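Local coordinates for protein inactive glucansucrase (Lactobacillus reuteri, PDB 5JBD) that is an inactive member of the glucansucrase group in glycoside hydrolase family 70, built round a TIM-type barrel and carrying a bound calcium ion, at residues R491-G499 with V617-T628; D648-F656 with F681-A692. All coordinates share one frame; numbering follows the deposited sequence.

Interaction 1 of 2, residues R491-G499 with V617-T628; sequences RARKQFVSG and VPVISGDQDVTT
Phe496 against Val617, and the carbonyls of Lys494 and Gln495 against the chain at 624-626, make this a mixed apolar and hydrogen-bonded contact at the C-terminal end of helix 483-496. The Phe496 ring leaves the helix with CG anti to its own carbonyl carbon (chi1 -62°), which brings it over strand 612-618. Val617 CB sits 3.7 Å from the Phe496 ring centroid, only 14° off the ring normal: a CH-pi contact over the face, with Gln495 CB on the opposite face. Ile620 CD1 approaches obliquely, 3.8 Å from Phe496 CZ. The helix comes from the barrel domain and the strand belongs to the antiparallel sheet that follows it, and Phe496 is the side chain through which the helix end meets the strand. Beyond the strand, 619-628 wraps round the last helical turn as a loop. Val626 N gives a nearly straight bond (171°) to Lys494 O at 3.2 Å, and Gln624 NE2, lying 2.9 Å from Gln495 O, donates to it close to its own amide plane, while Gln624 OE1 is bonded to Thr534. Asp625 OD1 accepts from Thr627 N at 3.0 Å, an Asx turn, and also from the Thr627 hydroxyl. One water joins Gln495 NE2 to Asp623 OD1 and Gln624 N; a second, 2.7 Å from Val626 O, bridges it to Ser498 OG and Thr628 OG1.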
loop_
_atom_site.group_PDB
_atom_site.type_symbol
_atom_site.label_atom_id
_atom_site.label_comp_id
_atom_site.label_asym_id
_atom_site.label_seq_id
_atom_site.Cartn_x
_atom_site.Cartn_y
_atom_site.Cartn_z
ATOM N N ARG A 491 -20.914 -5.587 19.818
ATOM C CA ARG A 491 -22.283 -6.085 19.986
ATOM C C ARG A 491 -23.188 -5.019 20.610
ATOM O O ARG A 491 -24.333 -4.839 20.176
ATOM C CB ARG A 491 -22.327 -7.347 20.856
ATOM C CG ARG A 491 -21.763 -8.601 20.212
ATOM C CD ARG A 491 -21.742 -9.761 21.201
ATOM N NE ARG A 491 -20.717 -10.748 20.843
ATOM C CZ ARG A 491 -20.924 -11.885 20.169
ATOM N NH1 ARG A 491 -22.140 -12.235 19.757
ATOM N NH2 ARG A 491 -19.892 -12.693 19.899
ATOM N N ALA A 492 -22.684 -4.328 21.641
ATOM C CA ALA A 492 -23.444 -3.253 22.283
ATOM C C ALA A 492 -23.779 -2.110 21.310
ATOM O O ALA A 492 -24.870 -1.525 21.378
ATOM C CB ALA A 492 -22.696 -2.721 23.508
ATOM N N ARG A 493 -22.849 -1.794 20.408
ATOM C CA ARG A 493 -23.090 -0.746 19.424
ATOM C C ARG A 493 -24.360 -1.030 18.617
ATOM O O ARG A 493 -25.208 -0.134 18.446
ATOM C CB ARG A 493 -21.915 -0.581 18.479
ATOM C CG ARG A 493 -22.074 0.604 17.523
ATOM C CD ARG A 493 -20.871 0.726 16.603
ATOM N NE ARG A 493 -20.845 2.002 15.905
ATOM C CZ ARG A 493 -21.341 2.244 14.689
ATOM N NH1 ARG A 493 -21.943 1.286 13.973
ATOM N NH2 ARG A 493 -21.245 3.476 14.198
ATOM N N LYS A 494 -24.476 -2.255 18.100
ATOM C CA LYS A 494 -25.622 -2.629 17.284
ATOM C C LYS A 494 -26.933 -2.516 18.076
ATOM O O LYS A 494 -27.958 -2.112 17.528
ATOM C CB LYS A 494 -25.452 -4.046 16.695
ATOM C CG LYS A 494 -26.604 -4.464 15.796
ATOM C CD LYS A 494 -26.427 -5.856 15.204
ATOM C CE LYS A 494 -27.575 -6.147 14.247
ATOM N NZ LYS A 494 -27.431 -7.464 13.570
ATOM N N GLN A 495 -26.888 -2.866 19.357
ATOM C CA GLN A 495 -28.077 -2.820 20.205
ATOM C C GLN A 495 -28.480 -1.420 20.673
ATOM O O GLN A 495 -29.667 -1.169 20.877
ATOM C CB GLN A 495 -27.896 -3.712 21.447
ATOM C CG GLN A 495 -27.656 -5.188 21.180
ATOM C CD GLN A 495 -27.511 -5.961 22.481
ATOM O OE1 GLN A 495 -26.632 -5.678 23.291
ATOM N NE2 GLN A 495 -28.396 -6.909 22.702
ATOM N N PHE A 496 -27.504 -0.530 20.876
ATOM C CA PHE A 496 -27.743 0.677 21.661
ATOM C C PHE A 496 -27.366 2.022 21.045
ATOM O O PHE A 496 -27.981 3.024 21.398
ATOM C CB PHE A 496 -27.041 0.543 23.026
ATOM C CG PHE A 496 -27.554 -0.592 23.875
ATOM C CD1 PHE A 496 -28.855 -0.567 24.383
ATOM C CD2 PHE A 496 -26.728 -1.657 24.206
ATOM C CE1 PHE A 496 -29.319 -1.600 25.174
ATOM C CE2 PHE A 496 -27.200 -2.703 24.995
ATOM C CZ PHE A 496 -28.490 -2.674 25.483
ATOM N N VAL A 497 -26.390 2.049 20.143
ATOM C CA VAL A 497 -25.783 3.310 19.716
ATOM C C VAL A 497 -26.593 3.979 18.593
ATOM O O VAL A 497 -26.615 3.503 17.457
ATOM C CB VAL A 497 -24.310 3.090 19.337
ATOM C CG1 VAL A 497 -23.713 4.306 18.656
ATOM C CG2 VAL A 497 -23.518 2.726 20.577
ATOM N N SER A 498 -27.280 5.066 18.954
ATOM C CA SER A 498 -28.053 5.881 18.016
ATOM C C SER A 498 -28.420 7.197 18.705
ATOM O O SER A 498 -28.233 7.323 19.911
ATOM C CB SER A 498 -29.312 5.148 17.536
ATOM O OG SER A 498 -29.972 5.837 16.481
ATOM N N GLY A 499 -28.912 8.163 17.929
ATOM C CA GLY A 499 -29.349 9.460 18.455
ATOM C C GLY A 499 -28.253 10.494 18.521
ATOM O O GLY A 499 -27.137 10.262 18.043
ATOM N N VAL A 617 -25.289 0.958 29.554
ATOM C CA VAL A 617 -26.390 0.823 28.584
ATOM C C VAL A 617 -27.709 0.486 29.277
ATOM O O VAL A 617 -27.700 -0.109 30.351
ATOM C CB VAL A 617 -26.100 -0.253 27.499
ATOM C CG1 VAL A 617 -24.898 0.153 26.663
ATOM C CG2 VAL A 617 -25.898 -1.639 28.097
ATOM N N PRO A 618 -28.842 0.844 28.660
ATOM C CA PRO A 618 -30.124 0.467 29.263
ATOM C C PRO A 618 -30.301 -1.041 29.507
ATOM O O PRO A 618 -29.849 -1.860 28.711
ATOM C CB PRO A 618 -31.156 0.964 28.238
ATOM C CG PRO A 618 -30.466 2.096 27.531
ATOM C CD PRO A 618 -29.026 1.692 27.463
ATOM N N VAL A 619 -30.934 -1.378 30.625
ATOM C CA VAL A 619 -31.404 -2.735 30.899
ATOM C C VAL A 619 -32.522 -3.031 29.889
ATOM O O VAL A 619 -33.427 -2.216 29.734
ATOM C CB VAL A 619 -31.978 -2.850 32.340
ATOM C CG1 VAL A 619 -32.691 -4.187 32.552
ATOM C CG2 VAL A 619 -30.873 -2.669 33.383
ATOM N N ILE A 620 -32.447 -4.176 29.216
ATOM C CA ILE A 620 -33.474 -4.612 28.255
ATOM C C ILE A 620 -33.772 -6.107 28.356
ATOM O O ILE A 620 -32.998 -6.867 28.947
ATOM C CB ILE A 620 -33.046 -4.326 26.800
ATOM C CG1 ILE A 620 -31.701 -4.998 26.476
ATOM C CG2 ILE A 620 -32.962 -2.833 26.565
ATOM C CD1 ILE A 620 -31.379 -5.046 24.994
ATOM N N SER A 621 -34.920 -6.494 27.795
ATOM C CA SER A 621 -35.325 -7.876 27.629
ATOM C C SER A 621 -35.065 -8.270 26.164
ATOM O O SER A 621 -35.506 -7.584 25.213
ATOM C CB SER A 621 -36.812 -8.006 27.942
ATOM O OG SER A 621 -37.335 -9.267 27.613
ATOM N N GLY A 622 -34.326 -9.361 26.013
ATOM C CA GLY A 622 -34.048 -9.997 24.732
ATOM C C GLY A 622 -33.251 -9.122 23.783
ATOM O O GLY A 622 -32.411 -8.337 24.224
ATOM N N ASP A 623 -33.525 -9.264 22.489
ATOM C CA ASP A 623 -32.699 -8.656 21.458
ATOM C C ASP A 623 -33.188 -7.278 21.047
ATOM O O ASP A 623 -34.387 -7.002 21.030
ATOM C CB ASP A 623 -32.641 -9.559 20.219
ATOM C CG ASP A 623 -31.937 -10.874 20.487
ATOM O OD1 ASP A 623 -30.842 -10.849 21.104
ATOM O OD2 ASP A 623 -32.486 -11.930 20.079
ATOM N N GLN A 624 -32.243 -6.429 20.687
ATOM C CA GLN A 624 -32.553 -5.095 20.193
ATOM C C GLN A 624 -31.589 -4.724 19.087
ATOM O O GLN A 624 -30.408 -5.033 19.188
ATOM C CB GLN A 624 -32.427 -4.084 21.316
ATOM C CG GLN A 624 -33.073 -2.755 20.982
ATOM C CD GLN A 624 -33.153 -1.829 22.159
ATOM O OE1 GLN A 624 -34.218 -1.638 22.718
ATOM N NE2 GLN A 624 -32.022 -1.269 22.562
ATOM N N ASP A 625 -32.089 -4.058 18.044
ATOM C CA ASP A 625 -31.258 -3.584 16.928
ATOM C C ASP A 625 -31.742 -2.175 16.567
ATOM O O ASP A 625 -32.876 -2.004 16.148
ATOM C CB ASP A 625 -31.396 -4.562 15.751
ATOM C CG ASP A 625 -30.604 -4.147 14.496
ATOM O OD1 ASP A 625 -29.865 -3.141 14.491
ATOM O OD2 ASP A 625 -30.725 -4.879 13.488
ATOM N N VAL A 626 -30.875 -1.185 16.744
ATOM C CA VAL A 626 -31.230 0.213 16.491
ATOM C C VAL A 626 -30.806 0.710 15.105
ATOM O O VAL A 626 -30.797 1.915 14.870
ATOM C CB VAL A 626 -30.677 1.172 17.580
ATOM C CG1 VAL A 626 -31.386 0.927 18.914
ATOM C CG2 VAL A 626 -29.161 1.063 17.717
ATOM N N THR A 627 -30.456 -0.212 14.198
ATOM C CA THR A 627 -30.221 0.128 12.797
ATOM C C THR A 627 -31.314 1.043 12.265
ATOM O O THR A 627 -32.483 0.769 12.449
ATOM C CB THR A 627 -30.168 -1.143 11.926
ATOM O OG1 THR A 627 -29.049 -1.937 12.328
ATOM C CG2 THR A 627 -30.008 -0.808 10.435
ATOM N N THR A 628 -30.914 2.145 11.634
ATOM C CA THR A 628 -31.837 3.002 10.903
ATOM C C THR A 628 -31.778 2.625 9.412
ATOM O O THR A 628 -30.692 2.580 8.839
ATOM C CB THR A 628 -31.505 4.489 11.117
ATOM O OG1 THR A 628 -31.713 4.816 12.490
ATOM C CG2 THR A 628 -32.390 5.389 10.266
HETATM O O HOH W 1 -29.616 -8.202 20.426
HETATM O O HOH W 2 -29.672 4.250 14.222
#

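Interaction 2 of 2, residues D648-F656 with F681-A692; sequences DSHMIYEDF and FSDLGITDFWMA
Ile652, Tyr653 and Glu654 pair in parallel with Asp688, Phe689 and Trp690, the axes of the short strands approaching to 4.7 Å with directions 24° apart. Neighbours in the barrel, they are joined through helices 670-676 and 678-683 as a beta-alpha-beta crossover. Glu654 and Trp690 run side by side on one sheet face, the carboxylate within 10° of parallel to the indole and Glu654 CG 3.7 Å from the six-membered ring centroid; Glu654 OE2 goes on to His392, and Trp690 NE1 to Asp747. Phe656 sets its edge toward the face of the Trp690 five-membered ring, offset edge-to-face (planes at 83°), with Ala692 CB over one Phe656 face. On the other sheet face Tyr653 CD2 meets Phe689 CE2 at 3.5 Å, and Phe681 completes an aromatic cluster. Where the strands begin, His650 ND1 donates in its ring plane to the syn lone pair of Asp688 OD2 at 2.8 Å. Thr687 OG1 accepts from Met651 N at 2.9 Å and donates to Asp688 OD2 at 2.7 Å, anti but well out of the carboxylate plane. With Gln745 NE2 on Asp688 OD1, three donors grip this buried carboxylate, which should restrain its rotation and steady the acceptor for His650 ND1.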
loop_
_atom_site.group_PDB
_atom_site.type_symbol
_atom_site.label_atom_id
_atom_site.label_comp_id
_atom_site.label_asym_id
_atom_site.label_seq_id
_atom_site.Cartn_x
_atom_site.Cartn_y
_atom_site.Cartn_z
ATOM N N ASP A 648 -24.481 5.888 9.721
ATOM C CA ASP A 648 -23.888 5.577 11.048
ATOM C C ASP A 648 -24.144 4.150 11.502
ATOM O O ASP A 648 -23.382 3.621 12.313
ATOM C CB ASP A 648 -24.430 6.511 12.158
ATOM C CG ASP A 648 -23.881 7.923 12.103
ATOM O OD1 ASP A 648 -22.971 8.221 11.313
ATOM O OD2 ASP A 648 -24.347 8.764 12.910
ATOM N N SER A 649 -25.231 3.532 11.029
ATOM C CA SER A 649 -25.512 2.122 11.350
ATOM C C SER A 649 -24.484 1.099 10.779
ATOM O O SER A 649 -24.449 -0.054 11.215
ATOM C CB SER A 649 -26.950 1.753 10.927
ATOM O OG SER A 649 -27.913 2.577 11.568
ATOM N N HIS A 650 -23.646 1.529 9.830
ATOM C CA HIS A 650 -22.598 0.675 9.256
ATOM C C HIS A 650 -21.351 0.613 10.136
ATOM O O HIS A 650 -21.071 1.534 10.938
ATOM C CB HIS A 650 -22.226 1.159 7.854
ATOM C CG HIS A 650 -23.355 1.048 6.879
ATOM N ND1 HIS A 650 -23.326 0.200 5.794
ATOM C CD2 HIS A 650 -24.575 1.638 6.862
ATOM C CE1 HIS A 650 -24.480 0.276 5.152
ATOM N NE2 HIS A 650 -25.255 1.136 5.780
ATOM N N MET A 651 -20.637 -0.497 9.990
ATOM C CA MET A 651 -19.341 -0.726 10.607
ATOM C C MET A 651 -18.475 -1.581 9.678
ATOM O O MET A 651 -18.901 -2.648 9.220
ATOM C CB MET A 651 -19.493 -1.420 11.967
ATOM C CG MET A 651 -18.169 -1.803 12.605
ATOM S SD MET A 651 -18.323 -2.217 14.350
ATOM C CE MET A 651 -19.182 -3.757 14.219
ATOM N N ILE A 652 -17.267 -1.081 9.423
ATOM C CA ILE A 652 -16.288 -1.706 8.558
ATOM C C ILE A 652 -15.364 -2.618 9.393
ATOM O O ILE A 652 -15.090 -2.327 10.555
ATOM C CB ILE A 652 -15.453 -0.640 7.807
ATOM C CG1 ILE A 652 -16.364 0.148 6.851
ATOM C CG2 ILE A 652 -14.306 -1.283 7.020
ATOM C CD1 ILE A 652 -15.798 1.484 6.425
ATOM N N TYR A 653 -14.914 -3.725 8.787
ATOM C CA TYR A 653 -13.897 -4.611 9.383
ATOM C C TYR A 653 -12.742 -4.817 8.405
ATOM O O TYR A 653 -12.966 -5.284 7.284
ATOM C CB TYR A 653 -14.534 -5.946 9.735
ATOM C CG TYR A 653 -13.610 -6.948 10.392
ATOM C CD1 TYR A 653 -13.055 -6.696 11.644
ATOM C CD2 TYR A 653 -13.315 -8.167 9.780
ATOM C CE1 TYR A 653 -12.227 -7.626 12.271
ATOM C CE2 TYR A 653 -12.471 -9.100 10.386
ATOM C CZ TYR A 653 -11.940 -8.838 11.637
ATOM O OH TYR A 653 -11.119 -9.761 12.243
ATOM N N GLU A 654 -11.532 -4.414 8.806
ATOM C CA GLU A 654 -10.326 -4.646 8.015
ATOM C C GLU A 654 -9.909 -6.093 8.269
ATOM O O GLU A 654 -9.584 -6.441 9.400
ATOM C CB GLU A 654 -9.164 -3.692 8.387
ATOM C CG GLU A 654 -7.917 -3.972 7.547
ATOM C CD GLU A 654 -6.788 -2.962 7.681
ATOM O OE1 GLU A 654 -6.769 -2.147 8.607
ATOM O OE2 GLU A 654 -5.887 -3.006 6.823
ATOM N N ASP A 655 -9.905 -6.914 7.227
ATOM C CA ASP A 655 -9.775 -8.378 7.405
ATOM C C ASP A 655 -8.352 -8.940 7.422
ATOM O O ASP A 655 -8.182 -10.156 7.501
ATOM C CB ASP A 655 -10.630 -9.116 6.361
ATOM C CG ASP A 655 -9.898 -9.418 5.066
ATOM O OD1 ASP A 655 -8.900 -8.743 4.715
ATOM O OD2 ASP A 655 -10.357 -10.366 4.380
ATOM N N PHE A 656 -7.336 -8.088 7.321
ATOM C CA PHE A 656 -5.971 -8.577 7.153
ATOM C C PHE A 656 -4.940 -7.755 7.899
ATOM O O PHE A 656 -5.222 -6.633 8.365
ATOM C CB PHE A 656 -5.601 -8.606 5.667
ATOM C CG PHE A 656 -5.338 -7.250 5.055
ATOM C CD1 PHE A 656 -6.387 -6.422 4.687
ATOM C CD2 PHE A 656 -4.034 -6.820 4.810
ATOM C CE1 PHE A 656 -6.148 -5.177 4.110
ATOM C CE2 PHE A 656 -3.788 -5.577 4.241
ATOM C CZ PHE A 656 -4.851 -4.756 3.882
ATOM N N PHE A 681 -19.128 -12.697 12.093
ATOM C CA PHE A 681 -18.970 -11.278 11.705
ATOM C C PHE A 681 -20.312 -10.535 11.781
ATOM O O PHE A 681 -20.381 -9.382 12.234
ATOM C CB PHE A 681 -18.339 -11.145 10.312
ATOM C CG PHE A 681 -17.011 -11.851 10.173
ATOM C CD1 PHE A 681 -15.926 -11.475 10.947
ATOM C CD2 PHE A 681 -16.851 -12.892 9.272
ATOM C CE1 PHE A 681 -14.706 -12.126 10.835
ATOM C CE2 PHE A 681 -15.630 -13.544 9.141
ATOM C CZ PHE A 681 -14.553 -13.160 9.930
ATOM N N SER A 682 -21.374 -11.207 11.324
ATOM C CA SER A 682 -22.747 -10.715 11.484
ATOM C C SER A 682 -23.126 -10.514 12.960
ATOM O O SER A 682 -23.666 -9.465 13.330
ATOM C CB SER A 682 -23.740 -11.690 10.845
ATOM O OG SER A 682 -25.060 -11.200 10.985
ATOM N N ASP A 683 -22.821 -11.512 13.788
ATOM C CA ASP A 683 -23.107 -11.451 15.239
ATOM C C ASP A 683 -22.397 -10.269 15.935
ATOM O O ASP A 683 -22.919 -9.707 16.897
ATOM C CB ASP A 683 -22.725 -12.776 15.937
ATOM C CG ASP A 683 -23.593 -13.963 15.503
ATOM O OD1 ASP A 683 -24.584 -13.759 14.762
ATOM O OD2 ASP A 683 -23.254 -15.121 15.864
ATOM N N LEU A 684 -21.219 -9.903 15.430
ATOM C CA LEU A 684 -20.475 -8.742 15.919
ATOM C C LEU A 684 -20.955 -7.394 15.361
ATOM O O LEU A 684 -20.375 -6.342 15.689
ATOM C CB LEU A 684 -18.982 -8.932 15.632
ATOM C CG LEU A 684 -18.304 -10.122 16.333
ATOM C CD1 LEU A 684 -16.834 -10.182 15.957
ATOM C CD2 LEU A 684 -18.451 -10.047 17.849
ATOM N N GLY A 685 -22.001 -7.400 14.534
ATOM C CA GLY A 685 -22.532 -6.168 13.948
ATOM C C GLY A 685 -21.709 -5.560 12.815
ATOM O O GLY A 685 -21.908 -4.388 12.464
ATOM N N ILE A 686 -20.796 -6.340 12.228
ATOM C CA ILE A 686 -20.032 -5.877 11.062
ATOM C C ILE A 686 -20.988 -5.875 9.876
ATOM O O ILE A 686 -21.687 -6.869 9.637
ATOM C CB ILE A 686 -18.819 -6.783 10.771
ATOM C CG1 ILE A 686 -17.809 -6.697 11.924
ATOM C CG2 ILE A 686 -18.154 -6.387 9.471
ATOM C CD1 ILE A 686 -16.861 -7.866 11.991
ATOM N N THR A 687 -21.073 -4.744 9.184
ATOM C CA THR A 687 -21.944 -4.624 8.014
ATOM C C THR A 687 -21.163 -4.585 6.690
ATOM O O THR A 687 -21.726 -4.900 5.636
ATOM C CB THR A 687 -22.809 -3.350 8.107
ATOM O OG1 THR A 687 -21.965 -2.201 8.055
ATOM C CG2 THR A 687 -23.642 -3.322 9.387
ATOM N N ASP A 688 -19.886 -4.199 6.752
ATOM C CA ASP A 688 -19.067 -3.969 5.573
ATOM C C ASP A 688 -17.689 -4.583 5.780
ATOM O O ASP A 688 -16.956 -4.188 6.692
ATOM C CB ASP A 688 -18.973 -2.468 5.312
ATOM C CG ASP A 688 -20.286 -1.899 4.791
ATOM O OD1 ASP A 688 -20.551 -2.018 3.568
ATOM O OD2 ASP A 688 -21.070 -1.373 5.628
ATOM N N PHE A 689 -17.351 -5.546 4.927
ATOM C CA PHE A 689 -16.149 -6.385 5.088
ATOM C C PHE A 689 -15.093 -5.931 4.091
ATOM O O PHE A 689 -15.255 -6.115 2.873
ATOM C CB PHE A 689 -16.541 -7.855 4.885
ATOM C CG PHE A 689 -15.602 -8.855 5.530
ATOM C CD1 PHE A 689 -14.553 -9.397 4.814
ATOM C CD2 PHE A 689 -15.800 -9.279 6.841
ATOM C CE1 PHE A 689 -13.697 -10.322 5.392
ATOM C CE2 PHE A 689 -14.951 -10.216 7.429
ATOM C CZ PHE A 689 -13.900 -10.733 6.702
ATOM N N TRP A 690 -14.022 -5.317 4.596
ATOM C CA TRP A 690 -12.908 -4.853 3.778
ATOM C C TRP A 690 -11.939 -6.024 3.593
ATOM O O TRP A 690 -11.286 -6.488 4.551
ATOM C CB TRP A 690 -12.249 -3.611 4.405
ATOM C CG TRP A 690 -10.891 -3.188 3.933
ATOM C CD1 TRP A 690 -10.238 -3.567 2.793
ATOM C CD2 TRP A 690 -10.004 -2.292 4.612
ATOM N NE1 TRP A 690 -9.006 -2.969 2.720
ATOM C CE2 TRP A 690 -8.830 -2.183 3.824
ATOM C CE3 TRP A 690 -10.082 -1.572 5.808
ATOM C CZ2 TRP A 690 -7.735 -1.391 4.206
ATOM C CZ3 TRP A 690 -9.002 -0.779 6.185
ATOM C CH2 TRP A 690 -7.850 -0.685 5.380
ATOM N N MET A 691 -11.844 -6.485 2.349
ATOM C CA MET A 691 -10.944 -7.577 1.975
ATOM C C MET A 691 -9.622 -7.041 1.439
ATOM O O MET A 691 -9.579 -6.047 0.710
ATOM C CB MET A 691 -11.601 -8.492 0.943
ATOM C CG MET A 691 -12.912 -9.074 1.445
ATOM S SD MET A 691 -13.407 -10.670 0.768
ATOM C CE MET A 691 -12.154 -11.686 1.544
ATOM N N ALA A 692 -8.549 -7.733 1.808
ATOM C CA ALA A 692 -7.207 -7.404 1.361
ATOM C C ALA A 692 -7.127 -7.308 -0.156
ATOM O O ALA A 692 -7.904 -7.966 -0.854
ATOM C CB ALA A 692 -6.223 -8.459 1.861
#

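Following the chain, helix 483-496 ends in interaction 1, and the 117 residues that intervene, rich in strand and lacking helix, form an excursion that 617-628 closes by returning to that helix. Twenty residues later 648-656 starts interaction 2, whose shorter loop of 24 residues carries helix before 681-692 closes it inside the barrel. The two are in series, neither nested nor crossing, with centres about 17 Å apart. They nevertheless touch: Arg493 NH2 lies 2.9 Å from Asp648 O and Thr628 N 3.0 Å from Ser649 OG, both probable hydrogen bonds. The antiparallel sheet domain is tied to the approach of barrel strand 652-654 both through Arg493 of helix 483-496 and directly through Thr628.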